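PDB 1L1E: cyclopropane mycolic acid synthase 3 from Mycobacterium tuberculosis, which probably transfers a methylene group from S-adenosyl-L-methionine to a double bond of an alpha mycolic acid, forming its proximal cyclopropane ring. Local coordinates for residues D54-K59 against V280-L285; G58-E63 against D161-L166; P64-L69 against V130-S135; N89-T94 against R117-G122; V153-L158 against E216-R221. All coordinates share one frame; numbering follows the deposited sequence.

Overall arrangement
All five contacts belong to one S-adenosylmethionine-dependent methyltransferase fold, a sheet of strand order 3-2-1-4-5-7-6 flanked by helices. Contacts 3 and 4 are strand pairings within that sheet, held by parallel backbone ladders; contact 3 is buried near its middle, whereas contact 4 joins an edge strand, 116-120, and reaches the bound S-adenosyl-L-homocysteine. Contacts 1 and 2 share G58 and K59 and lay the end of helix 45-58 and the following turn on the neighbouring strands 279-286 and 163-170. Both are buried, but contact 1 is polar and contact 2 apolar. Contact 5, partly buried and farthest from the chain's centre, is aromatic packing between helix 147-157 and the loop before strand 221-227.

Contact 1 (D54-K59 against V280-L285); sequences DLALGK and VDQFTL
The CA atoms of A56 and Q282 are 7.7 Å apart, and those of K59 and T284 stand at a similar spacing, so helix 45-58 meets strand 279-286 through side chains rather than through backbone bonds. Q282 and K59 carry the link. The K59 CG is anti to the carbonyl carbon (chi1 -66°), and the chain beyond CG is extended, a long apolar stem that passes T284 OG1, 3.6 Å from CD. The stem crosses the Q282 side chain at about a right angle, and K59 NZ gives a short hydrogen bond of 2.6 Å to Q282 OE1, lying in the plane of the amide carbonyl with a C=O...N angle of 146°. One water knits the same group together: it accepts from K59 NZ (3.0 Å), donates to Q282 O (2.8 Å) and is hydrogen-bonded to T284 OG1. Lysine suits the place because its long chain carries the ammonium to Q282 OE1, the water and Q226 OE1, which would be expected to stabilise its charge. Glutamine uses both ends of its amide, since NE2 is hydrogen-bonded to H167 ND1. L55 CD2 lies 3.5 Å from Q282 OE1, and A56, with only CB, lets the amide come close, CB 4.0 Å from NE2. Strand 279-286, the antiparallel strand of this methyltransferase sheet, runs between strands 163-170 and 221-227, while A56 and K59 also pack on L165 of the former.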
# COMPACT_ATOMS: atom_id res chain seq x y z
N ASP A 54 3.84 -11.94 -1.48
CA ASP A 54 4.79 -12.75 -2.25
C ASP A 54 4.98 -12.20 -3.67
O ASP A 54 6.07 -12.29 -4.24
CB ASP A 54 4.35 -14.22 -2.34
CG ASP A 54 4.38 -14.94 -0.99
OD1 ASP A 54 4.96 -14.39 -0.02
OD2 ASP A 54 3.82 -16.05 -0.90
N LEU A 55 3.93 -11.65 -4.25
CA LEU A 55 4.04 -11.10 -5.60
C LEU A 55 5.02 -9.92 -5.62
O LEU A 55 5.90 -9.85 -6.48
CB LEU A 55 2.68 -10.64 -6.11
CG LEU A 55 2.68 -9.93 -7.48
CD1 LEU A 55 3.01 -10.94 -8.60
CD2 LEU A 55 1.32 -9.28 -7.72
N ALA A 56 4.84 -9.01 -4.68
CA ALA A 56 5.70 -7.83 -4.59
C ALA A 56 7.13 -8.21 -4.28
O ALA A 56 8.05 -7.80 -4.97
CB ALA A 56 5.17 -6.88 -3.53
N LEU A 57 7.32 -9.01 -3.24
CA LEU A 57 8.65 -9.42 -2.82
C LEU A 57 9.36 -10.29 -3.85
O LEU A 57 10.57 -10.21 -3.99
CB LEU A 57 8.57 -10.13 -1.48
CG LEU A 57 7.99 -9.28 -0.34
CD1 LEU A 57 7.95 -10.12 0.95
CD2 LEU A 57 8.84 -8.01 -0.14
N GLY A 58 8.62 -11.11 -4.58
CA GLY A 58 9.23 -11.96 -5.59
C GLY A 58 9.96 -11.15 -6.64
O GLY A 58 10.92 -11.62 -7.25
N LYS A 59 9.50 -9.92 -6.85
CA LYS A 59 10.09 -9.02 -7.84
C LYS A 59 11.41 -8.38 -7.40
O LYS A 59 12.16 -7.83 -8.22
CB LYS A 59 9.08 -7.93 -8.21
CG LYS A 59 7.85 -8.46 -8.93
CD LYS A 59 6.81 -7.39 -9.12
CE LYS A 59 5.59 -7.91 -9.87
NZ LYS A 59 4.44 -6.94 -9.79
N VAL A 280 -4.71 0.24 -9.85
CA VAL A 280 -3.65 -0.00 -8.86
C VAL A 280 -2.54 -0.71 -9.62
O VAL A 280 -2.75 -1.77 -10.20
CB VAL A 280 -4.12 -0.90 -7.70
CG1 VAL A 280 -2.93 -1.31 -6.84
CG2 VAL A 280 -5.13 -0.16 -6.84
N ASP A 281 -1.35 -0.10 -9.61
CA ASP A 281 -0.21 -0.64 -10.33
C ASP A 281 0.99 -0.94 -9.43
O ASP A 281 1.19 -0.30 -8.39
CB ASP A 281 0.25 0.36 -11.39
CG ASP A 281 -0.54 0.27 -12.70
OD1 ASP A 281 -1.56 -0.45 -12.76
OD2 ASP A 281 -0.14 0.94 -13.68
N GLN A 282 1.78 -1.92 -9.84
CA GLN A 282 2.99 -2.28 -9.13
C GLN A 282 4.09 -1.96 -10.13
O GLN A 282 4.15 -2.54 -11.21
CB GLN A 282 3.02 -3.77 -8.78
CG GLN A 282 2.03 -4.24 -7.69
CD GLN A 282 2.51 -5.52 -6.99
OE1 GLN A 282 3.24 -6.32 -7.56
NE2 GLN A 282 2.08 -5.71 -5.74
N PHE A 283 4.95 -1.00 -9.77
CA PHE A 283 6.05 -0.60 -10.63
C PHE A 283 7.35 -1.19 -10.12
O PHE A 283 7.70 -1.02 -8.95
CB PHE A 283 6.22 0.92 -10.66
CG PHE A 283 5.01 1.67 -11.13
CD1 PHE A 283 3.99 2.01 -10.25
CD2 PHE A 283 4.90 2.07 -12.47
CE1 PHE A 283 2.89 2.75 -10.68
CE2 PHE A 283 3.81 2.81 -12.91
CZ PHE A 283 2.80 3.15 -12.01
N THR A 284 8.06 -1.88 -10.99
CA THR A 284 9.34 -2.42 -10.61
C THR A 284 10.34 -1.42 -11.17
O THR A 284 10.38 -1.18 -12.38
CB THR A 284 9.59 -3.81 -11.20
OG1 THR A 284 8.55 -4.71 -10.76
CG2 THR A 284 10.94 -4.34 -10.74
N LEU A 285 11.14 -0.84 -10.29
CA LEU A 285 12.13 0.15 -10.70
C LEU A 285 13.55 -0.31 -10.35
O LEU A 285 13.83 -0.68 -9.22
CB LEU A 285 11.84 1.48 -10.01
CG LEU A 285 10.37 1.90 -9.98
CD1 LEU A 285 10.23 3.15 -9.15
CD2 LEU A 285 9.84 2.11 -11.38
O HOH W 1 5.82 -4.80 -11.43

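Contact 2 (G58-E63 against D161-L166); sequences GKLNLE and DGKMLL
L60 lies opposite K163, their CA atoms 6.2 Å apart, where a type I beta turn from G58 to N61 settles on strand 163-170 of the methyltransferase sheet. The turn starts at the end of helix 45-58, and N61 adopts a positive phi (40°), a conformation that asparagine tolerates well, as the chain heads for strand 67-71. L60 bridges turn and strand. Its CD2 methyl does the touching, 3.7 Å from L165 N and 3.8 Å from L165 CB, so one branch covers both the backbone and the root of a side chain that it crosses at about a right angle. Leucine fits here because L60 is buried against L165, V134 and the strand backbone. The aliphatic part of K59 adds a second apolar touch, CD to L165 CD2 at 3.6 Å, while its ammonium group turns to Q282. R132 NE donates to L60 O. K163 borders this patch with its methylenes, CG standing 4.1 Å from L60 CD2. That CG sits between the backbone N and the carbonyl carbon (chi1 44°), and the rest of the chain is bent, finishing with a weak hydrogen bond of 3.3 Å from K163 NZ to D161 O.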
# COMPACT_ATOMS: atom_id res chain seq x y z
N GLY A 58 8.62 -11.11 -4.58
CA GLY A 58 9.23 -11.96 -5.59
C GLY A 58 9.96 -11.15 -6.64
O GLY A 58 10.92 -11.62 -7.25
N LYS A 59 9.50 -9.92 -6.85
CA LYS A 59 10.09 -9.02 -7.84
C LYS A 59 11.41 -8.38 -7.40
O LYS A 59 12.16 -7.83 -8.22
CB LYS A 59 9.08 -7.93 -8.21
CG LYS A 59 7.85 -8.46 -8.93
CD LYS A 59 6.81 -7.39 -9.12
CE LYS A 59 5.59 -7.91 -9.87
NZ LYS A 59 4.44 -6.94 -9.79
N LEU A 60 11.70 -8.44 -6.11
CA LEU A 60 12.92 -7.85 -5.57
C LEU A 60 14.09 -8.83 -5.57
O LEU A 60 15.18 -8.51 -5.09
CB LEU A 60 12.65 -7.33 -4.16
CG LEU A 60 11.51 -6.32 -4.06
CD1 LEU A 60 11.32 -5.85 -2.62
CD2 LEU A 60 11.82 -5.14 -4.95
N ASN A 61 13.86 -10.02 -6.12
CA ASN A 61 14.88 -11.07 -6.20
C ASN A 61 15.72 -11.14 -4.92
O ASN A 61 16.96 -11.12 -4.94
CB ASN A 61 15.75 -10.83 -7.45
CG ASN A 61 14.94 -10.90 -8.74
OD1 ASN A 61 15.36 -10.40 -9.79
ND2 ASN A 61 13.76 -11.52 -8.67
N LEU A 62 15.01 -11.23 -3.80
CA LEU A 62 15.62 -11.31 -2.47
C LEU A 62 16.52 -12.54 -2.27
O LEU A 62 16.18 -13.66 -2.65
CB LEU A 62 14.53 -11.31 -1.40
CG LEU A 62 13.77 -10.01 -1.16
CD1 LEU A 62 12.62 -10.26 -0.21
CD2 LEU A 62 14.72 -8.95 -0.59
N GLU A 63 17.67 -12.30 -1.65
CA GLU A 63 18.62 -13.37 -1.35
C GLU A 63 18.86 -13.34 0.15
O GLU A 63 18.84 -12.27 0.76
CB GLU A 63 19.93 -13.15 -2.10
CG GLU A 63 19.78 -13.00 -3.61
CD GLU A 63 19.35 -14.27 -4.30
OE1 GLU A 63 19.25 -14.27 -5.54
OE2 GLU A 63 19.12 -15.29 -3.60
N ASP A 161 22.82 -2.72 -8.16
CA ASP A 161 21.82 -3.69 -8.64
C ASP A 161 20.54 -3.67 -7.81
O ASP A 161 19.83 -4.66 -7.72
CB ASP A 161 22.40 -5.11 -8.62
CG ASP A 161 22.96 -5.50 -7.27
OD1 ASP A 161 22.27 -5.33 -6.24
OD2 ASP A 161 24.11 -6.00 -7.23
N GLY A 162 20.26 -2.52 -7.21
CA GLY A 162 19.06 -2.41 -6.40
C GLY A 162 17.79 -2.21 -7.20
O GLY A 162 17.80 -1.81 -8.37
N LYS A 163 16.68 -2.50 -6.56
CA LYS A 163 15.38 -2.35 -7.17
C LYS A 163 14.38 -2.05 -6.08
O LYS A 163 14.59 -2.43 -4.92
CB LYS A 163 14.97 -3.61 -7.94
CG LYS A 163 15.23 -4.92 -7.19
CD LYS A 163 16.55 -5.55 -7.61
CE LYS A 163 16.52 -6.01 -9.07
NZ LYS A 163 17.82 -6.61 -9.53
N MET A 164 13.33 -1.34 -6.45
CA MET A 164 12.27 -0.98 -5.52
C MET A 164 10.96 -1.43 -6.16
O MET A 164 10.81 -1.37 -7.39
CB MET A 164 12.25 0.54 -5.28
CG MET A 164 10.95 1.09 -4.66
SD MET A 164 11.13 2.77 -3.91
CE MET A 164 11.35 3.80 -5.34
N LEU A 165 10.04 -1.91 -5.34
CA LEU A 165 8.74 -2.31 -5.83
C LEU A 165 7.82 -1.25 -5.26
O LEU A 165 7.67 -1.15 -4.05
CB LEU A 165 8.32 -3.69 -5.30
CG LEU A 165 6.98 -4.27 -5.80
CD1 LEU A 165 5.82 -3.51 -5.20
CD2 LEU A 165 6.93 -4.23 -7.33
N LEU A 166 7.24 -0.44 -6.15
CA LEU A 166 6.35 0.64 -5.75
C LEU A 166 4.94 0.21 -6.15
O LEU A 166 4.65 0.06 -7.32
CB LEU A 166 6.73 1.92 -6.51
CG LEU A 166 6.53 3.31 -5.90
CD1 LEU A 166 6.26 4.31 -7.03
CD2 LEU A 166 5.39 3.30 -4.92

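Contact 3 (P64-L69 against V130-S135); sequences PGMTLL and VDRIVS
L69, R132 and M66 bury the most surface where strands 67-71 and 132-136 pair in parallel, their local axes crossing at -30°. L69 is bound to strand 132-136 through both its N-H and its C=O: L69 N donates to R132 O (3.1 Å), and V134 N to L69 O (2.9 Å), the latter nearly along the C=O axis. Its side chain lies beside that of I133, pointing the same way, and CB meets V130 CG2 at 4.0 Å; a branched apolar residue suits this buried face. The M66 CE methyl lies over the R132 guanidinium, toward its rim and 3.5 Å from NH2; a long unbranched chain can reach that flat face. R132 NH1 donates in the guanidinium plane to D131 O (2.9 Å). D131 OD2 accepts from T67 N (2.9 Å) through the anti lone pair. L68 and L69 are probably part of the S-adenosyl-L-methionine site. Strand 89-94 flanks 67-71 on its other side, strand 163-170 flanks 132-136, and helix 147-157 packs on I133.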
# COMPACT_ATOMS: atom_id res chain seq x y z
N PRO A 64 19.08 -14.51 0.77
CA PRO A 64 19.32 -14.57 2.22
C PRO A 64 20.43 -13.64 2.69
O PRO A 64 21.49 -13.56 2.08
CB PRO A 64 19.65 -16.04 2.46
CG PRO A 64 18.83 -16.74 1.41
CD PRO A 64 19.06 -15.86 0.18
N GLY A 65 20.18 -12.93 3.78
CA GLY A 65 21.21 -12.05 4.30
C GLY A 65 21.12 -10.60 3.85
O GLY A 65 21.82 -9.76 4.41
N MET A 66 20.29 -10.32 2.84
CA MET A 66 20.11 -8.95 2.35
C MET A 66 19.28 -8.17 3.36
O MET A 66 18.66 -8.74 4.26
CB MET A 66 19.34 -8.92 1.02
CG MET A 66 20.05 -9.42 -0.22
SD MET A 66 18.88 -9.28 -1.63
CE MET A 66 19.95 -9.76 -2.99
N THR A 67 19.25 -6.85 3.18
CA THR A 67 18.46 -5.97 4.03
C THR A 67 17.35 -5.38 3.16
O THR A 67 17.59 -4.91 2.05
CB THR A 67 19.31 -4.82 4.61
OG1 THR A 67 20.45 -5.35 5.31
CG2 THR A 67 18.48 -3.97 5.57
N LEU A 68 16.12 -5.44 3.66
CA LEU A 68 14.98 -4.90 2.95
C LEU A 68 14.38 -3.76 3.74
O LEU A 68 14.23 -3.85 4.96
CB LEU A 68 13.91 -5.98 2.74
CG LEU A 68 12.52 -5.42 2.42
CD1 LEU A 68 12.49 -4.87 1.00
CD2 LEU A 68 11.46 -6.53 2.61
N LEU A 69 14.06 -2.67 3.04
CA LEU A 69 13.42 -1.50 3.64
C LEU A 69 11.96 -1.49 3.20
O LEU A 69 11.66 -1.56 2.00
CB LEU A 69 14.08 -0.20 3.15
CG LEU A 69 13.31 1.07 3.52
CD1 LEU A 69 13.30 1.27 5.02
CD2 LEU A 69 13.96 2.28 2.83
N VAL A 130 20.53 0.16 1.92
CA VAL A 130 19.78 -1.10 1.98
C VAL A 130 19.89 -1.75 0.61
O VAL A 130 20.23 -1.09 -0.37
CB VAL A 130 18.29 -0.89 2.34
CG1 VAL A 130 18.18 -0.23 3.71
CG2 VAL A 130 17.60 -0.06 1.26
N ASP A 131 19.59 -3.05 0.54
CA ASP A 131 19.70 -3.77 -0.73
C ASP A 131 18.50 -3.63 -1.65
O ASP A 131 18.65 -3.55 -2.88
CB ASP A 131 19.94 -5.26 -0.47
CG ASP A 131 21.28 -5.52 0.18
OD1 ASP A 131 22.32 -5.14 -0.41
OD2 ASP A 131 21.29 -6.12 1.28
N ARG A 132 17.31 -3.61 -1.06
CA ARG A 132 16.07 -3.53 -1.82
C ARG A 132 15.04 -2.73 -1.04
O ARG A 132 15.21 -2.51 0.16
CB ARG A 132 15.52 -4.95 -2.06
CG ARG A 132 16.49 -5.91 -2.75
CD ARG A 132 16.72 -5.52 -4.19
NE ARG A 132 17.40 -6.56 -4.96
CZ ARG A 132 18.72 -6.71 -5.05
NH1 ARG A 132 19.54 -5.89 -4.41
NH2 ARG A 132 19.22 -7.70 -5.78
N ILE A 133 13.98 -2.31 -1.73
CA ILE A 133 12.93 -1.52 -1.11
C ILE A 133 11.56 -1.96 -1.60
O ILE A 133 11.40 -2.35 -2.76
CB ILE A 133 13.09 -0.02 -1.45
CG1 ILE A 133 14.38 0.52 -0.84
CG2 ILE A 133 11.89 0.78 -0.92
CD1 ILE A 133 14.69 1.95 -1.31
N VAL A 134 10.59 -1.91 -0.71
CA VAL A 134 9.22 -2.26 -1.04
C VAL A 134 8.33 -1.20 -0.40
O VAL A 134 8.53 -0.83 0.76
CB VAL A 134 8.84 -3.67 -0.49
CG1 VAL A 134 8.93 -3.69 1.05
CG2 VAL A 134 7.44 -4.05 -0.94
N SER A 135 7.36 -0.70 -1.15
CA SER A 135 6.44 0.31 -0.64
C SER A 135 5.05 -0.00 -1.20
O SER A 135 4.82 0.11 -2.40
CB SER A 135 6.87 1.71 -1.07
OG SER A 135 6.05 2.69 -0.44
O HOH W 2 22.29 -5.78 3.79

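Contact 4 (N89-T94 against R117-G122); sequences NVVGLT and RVLLEG. With SAH (S-adenosyl-L-homocysteine), chain D.
V91, G92 and L93 pair with R117, V118 and L119 in the tight part of this contact, a parallel ladder within the beta-alpha-beta unit of strand 89-94, helix 97-109 and strand 116-120. G92 is gripped at both ends: G92 N donates to R117 O and L119 N to G92 O, each at 2.8 Å. On the face carrying V91, L93 and L119, leucine meets leucine side by side, L93 CD2 lying 3.7 Å from L119 CD1. R117 runs alongside V91, and V91 CG1 lies over one guanidinium face; the charge itself is paired with E128, which suits an arginine at the partly exposed margin. The looser part comes at the end of the strands. T94 N still donates to L119 O (3.2 Å), but the chain then bends through an inverse gamma turn centred on exposed L120. G122, without a side chain, brings CA to 3.2 Å from SAH N1, and T94 OG1, anti to the backbone N (chi1 168°), makes a weak hydrogen bond of 3.4 Å with SAH O2'. S96 N holds that hydroxyl more firmly. The strand ends thus add close packing and one weak bond to the hydrogen bonds that Q99, Y33 and G74 give SAH.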
# COMPACT_ATOMS: atom_id res chain seq x y z
N ASN A 89 17.01 -9.54 6.33
CA ASN A 89 16.98 -8.61 7.45
C ASN A 89 16.02 -7.52 6.98
O ASN A 89 15.90 -7.28 5.78
CB ASN A 89 18.37 -8.00 7.67
CG ASN A 89 19.45 -9.05 7.88
OD1 ASN A 89 19.49 -9.72 8.93
ND2 ASN A 89 20.31 -9.22 6.89
N VAL A 90 15.33 -6.86 7.91
CA VAL A 90 14.38 -5.82 7.52
C VAL A 90 14.42 -4.55 8.36
O VAL A 90 15.01 -4.50 9.45
CB VAL A 90 12.91 -6.36 7.54
CG1 VAL A 90 12.78 -7.57 6.63
CG2 VAL A 90 12.51 -6.75 8.95
N VAL A 91 13.79 -3.51 7.83
CA VAL A 91 13.68 -2.21 8.49
C VAL A 91 12.41 -1.60 7.91
O VAL A 91 12.21 -1.61 6.69
CB VAL A 91 14.87 -1.27 8.17
CG1 VAL A 91 14.66 0.07 8.86
CG2 VAL A 91 16.17 -1.88 8.64
N GLY A 92 11.54 -1.10 8.77
CA GLY A 92 10.31 -0.51 8.28
C GLY A 92 10.04 0.86 8.85
O GLY A 92 10.30 1.13 10.02
N LEU A 93 9.53 1.75 8.00
CA LEU A 93 9.20 3.10 8.43
C LEU A 93 7.70 3.24 8.38
O LEU A 93 7.05 2.71 7.48
CB LEU A 93 9.83 4.13 7.50
CG LEU A 93 11.27 3.84 7.10
CD1 LEU A 93 11.77 4.89 6.12
CD2 LEU A 93 12.12 3.79 8.36
N THR A 94 7.17 3.95 9.37
CA THR A 94 5.74 4.23 9.47
C THR A 94 5.56 5.55 10.21
O THR A 94 6.44 5.96 10.97
CB THR A 94 4.99 3.13 10.25
OG1 THR A 94 3.67 3.59 10.55
CG2 THR A 94 5.72 2.79 11.56
N ARG A 117 14.16 -4.03 12.42
CA ARG A 117 13.97 -2.69 12.97
C ARG A 117 12.75 -1.97 12.42
O ARG A 117 12.44 -2.08 11.23
CB ARG A 117 15.20 -1.82 12.69
CG ARG A 117 16.26 -1.80 13.78
CD ARG A 117 17.09 -0.52 13.62
NE ARG A 117 17.58 -0.38 12.26
CZ ARG A 117 17.89 0.77 11.66
NH1 ARG A 117 17.77 1.92 12.31
NH2 ARG A 117 18.32 0.76 10.41
N VAL A 118 12.07 -1.24 13.29
CA VAL A 118 10.90 -0.46 12.90
C VAL A 118 11.16 0.94 13.43
O VAL A 118 11.62 1.11 14.55
CB VAL A 118 9.59 -1.03 13.50
CG1 VAL A 118 9.60 -0.92 15.01
CG2 VAL A 118 8.39 -0.30 12.92
N LEU A 119 10.87 1.95 12.61
CA LEU A 119 11.12 3.33 13.02
C LEU A 119 9.92 4.24 12.76
O LEU A 119 9.33 4.23 11.67
CB LEU A 119 12.34 3.88 12.27
CG LEU A 119 13.65 3.07 12.30
CD1 LEU A 119 14.53 3.49 11.13
CD2 LEU A 119 14.37 3.28 13.63
N LEU A 120 9.55 5.01 13.77
CA LEU A 120 8.45 5.95 13.65
C LEU A 120 9.00 7.24 13.02
O LEU A 120 9.34 8.19 13.72
CB LEU A 120 7.88 6.26 15.04
CG LEU A 120 6.73 7.26 15.03
CD1 LEU A 120 5.48 6.61 14.45
CD2 LEU A 120 6.48 7.76 16.44
N GLU A 121 9.09 7.25 11.69
CA GLU A 121 9.60 8.42 10.98
C GLU A 121 9.31 8.28 9.49
O GLU A 121 9.13 7.17 9.00
CB GLU A 121 11.12 8.54 11.18
CG GLU A 121 11.92 7.55 10.34
CD GLU A 121 13.41 7.57 10.64
OE1 GLU A 121 14.17 6.99 9.83
OE2 GLU A 121 13.81 8.14 11.67
N GLY A 122 9.29 9.40 8.77
CA GLY A 122 9.01 9.36 7.34
C GLY A 122 10.23 8.98 6.52
O GLY A 122 11.35 8.98 7.03
N SAH D . 2.15 -1.18 3.50
CA SAH D . 1.19 -1.58 4.52
CB SAH D . 0.43 -0.36 5.07
CG SAH D . -0.31 0.51 4.04
SD SAH D . -1.17 1.91 4.77
C SAH D . 0.18 -2.59 3.94
O SAH D . 0.31 -2.93 2.76
OXT SAH D . -0.74 -2.99 4.66
C5' SAH D . 0.03 3.25 4.48
C4' SAH D . 1.32 3.15 5.30
O4' SAH D . 2.35 4.08 4.83
C3' SAH D . 1.13 3.48 6.78
O3' SAH D . 1.99 2.60 7.53
C2' SAH D . 1.58 4.91 6.88
O2' SAH D . 1.88 5.29 8.22
C1' SAH D . 2.77 4.90 5.95
N9 SAH D . 3.20 6.24 5.49
C8 SAH D . 2.50 7.26 4.94
N7 SAH D . 3.15 8.32 4.61
C5 SAH D . 4.46 7.99 4.97
C6 SAH D . 5.71 8.69 4.89
N6 SAH D . 5.82 9.93 4.39
N1 SAH D . 6.83 8.04 5.36
C2 SAH D . 6.72 6.79 5.87
N3 SAH D . 5.61 6.04 5.99
C4 SAH D . 4.50 6.71 5.52

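Contact 5 (V153-L158 against E216-R221); sequences VTHRTL and EKVGFR
H155 and F220 form a T-shaped pair between helix 147-157 and the loop that follows helix 208-216, whose end is closed by a Schellman motif at G219. The edge of the H155 ring points to the face of F220, centroids 4.9 Å apart and planes at 87°, with ND1 over the centre of the phenyl ring. H155 CB adds a CH-pi contact to the same ring, 4.2 Å from its centroid. CG, anti to the backbone N (chi1 -178°), carries the imidazole out toward the loop. Apolar packing continues round the rim of F220, where L158 CD1 meets CZ at 3.7 Å in the plane of the ring, and V218 CG2 lies 3.9 Å from H155 CB. A large flat phenylalanine suits the place, for F220 is buried and also packs on M164 and F151. Among the polar groups, T154 OG1 lies at another edge of F220, 3.6 Å from CE1, with its hydrogen bond made to F150 O. G219 accommodates the positive phi (117°) of the motif and lets H155 CE1 approach, 3.8 Å from G219 C, while V218 O sits over the centre of the imidazole, 3.3 Å above its plane.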
# COMPACT_ATOMS: atom_id res chain seq x y z
N VAL A 153 15.66 10.07 -2.74
CA VAL A 153 16.06 9.37 -1.52
C VAL A 153 16.12 7.85 -1.70
O VAL A 153 17.08 7.21 -1.27
CB VAL A 153 15.11 9.69 -0.34
CG1 VAL A 153 15.52 8.90 0.89
CG2 VAL A 153 15.12 11.17 -0.04
N THR A 154 15.10 7.28 -2.33
CA THR A 154 15.08 5.83 -2.54
C THR A 154 16.16 5.38 -3.53
O THR A 154 16.73 4.31 -3.38
CB THR A 154 13.69 5.35 -3.05
OG1 THR A 154 13.25 6.17 -4.14
CG2 THR A 154 12.67 5.40 -1.92
N HIS A 155 16.43 6.21 -4.53
CA HIS A 155 17.46 5.89 -5.52
C HIS A 155 18.87 5.95 -4.92
O HIS A 155 19.74 5.14 -5.26
CB HIS A 155 17.37 6.88 -6.69
CG HIS A 155 18.35 6.60 -7.78
ND1 HIS A 155 18.10 5.69 -8.79
CD2 HIS A 155 19.59 7.08 -8.01
CE1 HIS A 155 19.15 5.62 -9.59
NE2 HIS A 155 20.07 6.45 -9.14
N ARG A 156 19.11 6.90 -4.02
CA ARG A 156 20.43 7.05 -3.42
C ARG A 156 20.74 6.05 -2.29
O ARG A 156 21.89 5.90 -1.88
CB ARG A 156 20.60 8.50 -2.95
CG ARG A 156 20.61 9.50 -4.12
CD ARG A 156 20.66 10.97 -3.68
NE ARG A 156 20.83 11.88 -4.82
CZ ARG A 156 20.90 13.20 -4.71
NH1 ARG A 156 20.83 13.78 -3.52
NH2 ARG A 156 21.06 13.96 -5.80
N THR A 157 19.73 5.36 -1.79
CA THR A 157 19.93 4.40 -0.72
C THR A 157 20.17 3.00 -1.29
O THR A 157 20.75 2.15 -0.63
CB THR A 157 18.72 4.35 0.22
OG1 THR A 157 17.55 4.04 -0.54
CG2 THR A 157 18.54 5.69 0.91
N LEU A 158 19.71 2.79 -2.52
CA LEU A 158 19.84 1.51 -3.20
C LEU A 158 21.21 1.31 -3.81
O LEU A 158 21.90 2.27 -4.14
CB LEU A 158 18.79 1.39 -4.30
CG LEU A 158 17.34 1.29 -3.85
CD1 LEU A 158 16.40 1.37 -5.07
CD2 LEU A 158 17.14 -0.01 -3.08
N GLU A 216 12.06 8.08 -13.39
CA GLU A 216 13.10 8.15 -14.41
C GLU A 216 14.01 9.37 -14.30
O GLU A 216 15.17 9.31 -14.70
CB GLU A 216 12.46 8.13 -15.80
CG GLU A 216 11.88 6.79 -16.19
CD GLU A 216 11.00 6.89 -17.42
OE1 GLU A 216 11.34 7.69 -18.32
OE2 GLU A 216 9.99 6.16 -17.49
N LYS A 217 13.49 10.47 -13.75
CA LYS A 217 14.30 11.68 -13.62
C LYS A 217 15.38 11.63 -12.54
O LYS A 217 16.16 12.57 -12.40
CB LYS A 217 13.39 12.89 -13.41
CG LYS A 217 12.73 13.39 -14.69
CD LYS A 217 11.72 14.49 -14.41
CE LYS A 217 11.12 15.04 -15.69
NZ LYS A 217 10.04 16.03 -15.42
N VAL A 218 15.42 10.55 -11.77
CA VAL A 218 16.45 10.42 -10.74
C VAL A 218 17.39 9.29 -11.14
O VAL A 218 18.36 9.01 -10.45
CB VAL A 218 15.86 10.16 -9.32
CG1 VAL A 218 14.90 11.28 -8.96
CG2 VAL A 218 15.18 8.80 -9.25
N GLY A 219 17.09 8.64 -12.26
CA GLY A 219 17.93 7.55 -12.73
C GLY A 219 17.27 6.19 -12.79
O GLY A 219 17.84 5.24 -13.34
N PHE A 220 16.06 6.07 -12.24
CA PHE A 220 15.35 4.80 -12.24
C PHE A 220 14.86 4.39 -13.61
O PHE A 220 14.44 5.21 -14.43
CB PHE A 220 14.13 4.86 -11.31
CG PHE A 220 14.43 4.58 -9.86
CD1 PHE A 220 13.93 5.40 -8.87
CD2 PHE A 220 15.14 3.43 -9.49
CE1 PHE A 220 14.12 5.10 -7.51
CE2 PHE A 220 15.34 3.12 -8.15
CZ PHE A 220 14.82 3.96 -7.15
N ARG A 221 14.93 3.08 -13.85
CA ARG A 221 14.44 2.51 -15.08
C ARG A 221 13.21 1.69 -14.67
O ARG A 221 13.30 0.83 -13.79
CB ARG A 221 15.50 1.61 -15.71
CG ARG A 221 16.72 2.37 -16.24
CD ARG A 221 17.84 1.45 -16.68
NE ARG A 221 18.34 0.63 -15.57
CZ ARG A 221 18.20 -0.69 -15.50
NH1 ARG A 221 17.57 -1.35 -16.46
NH2 ARG A 221 18.67 -1.35 -14.45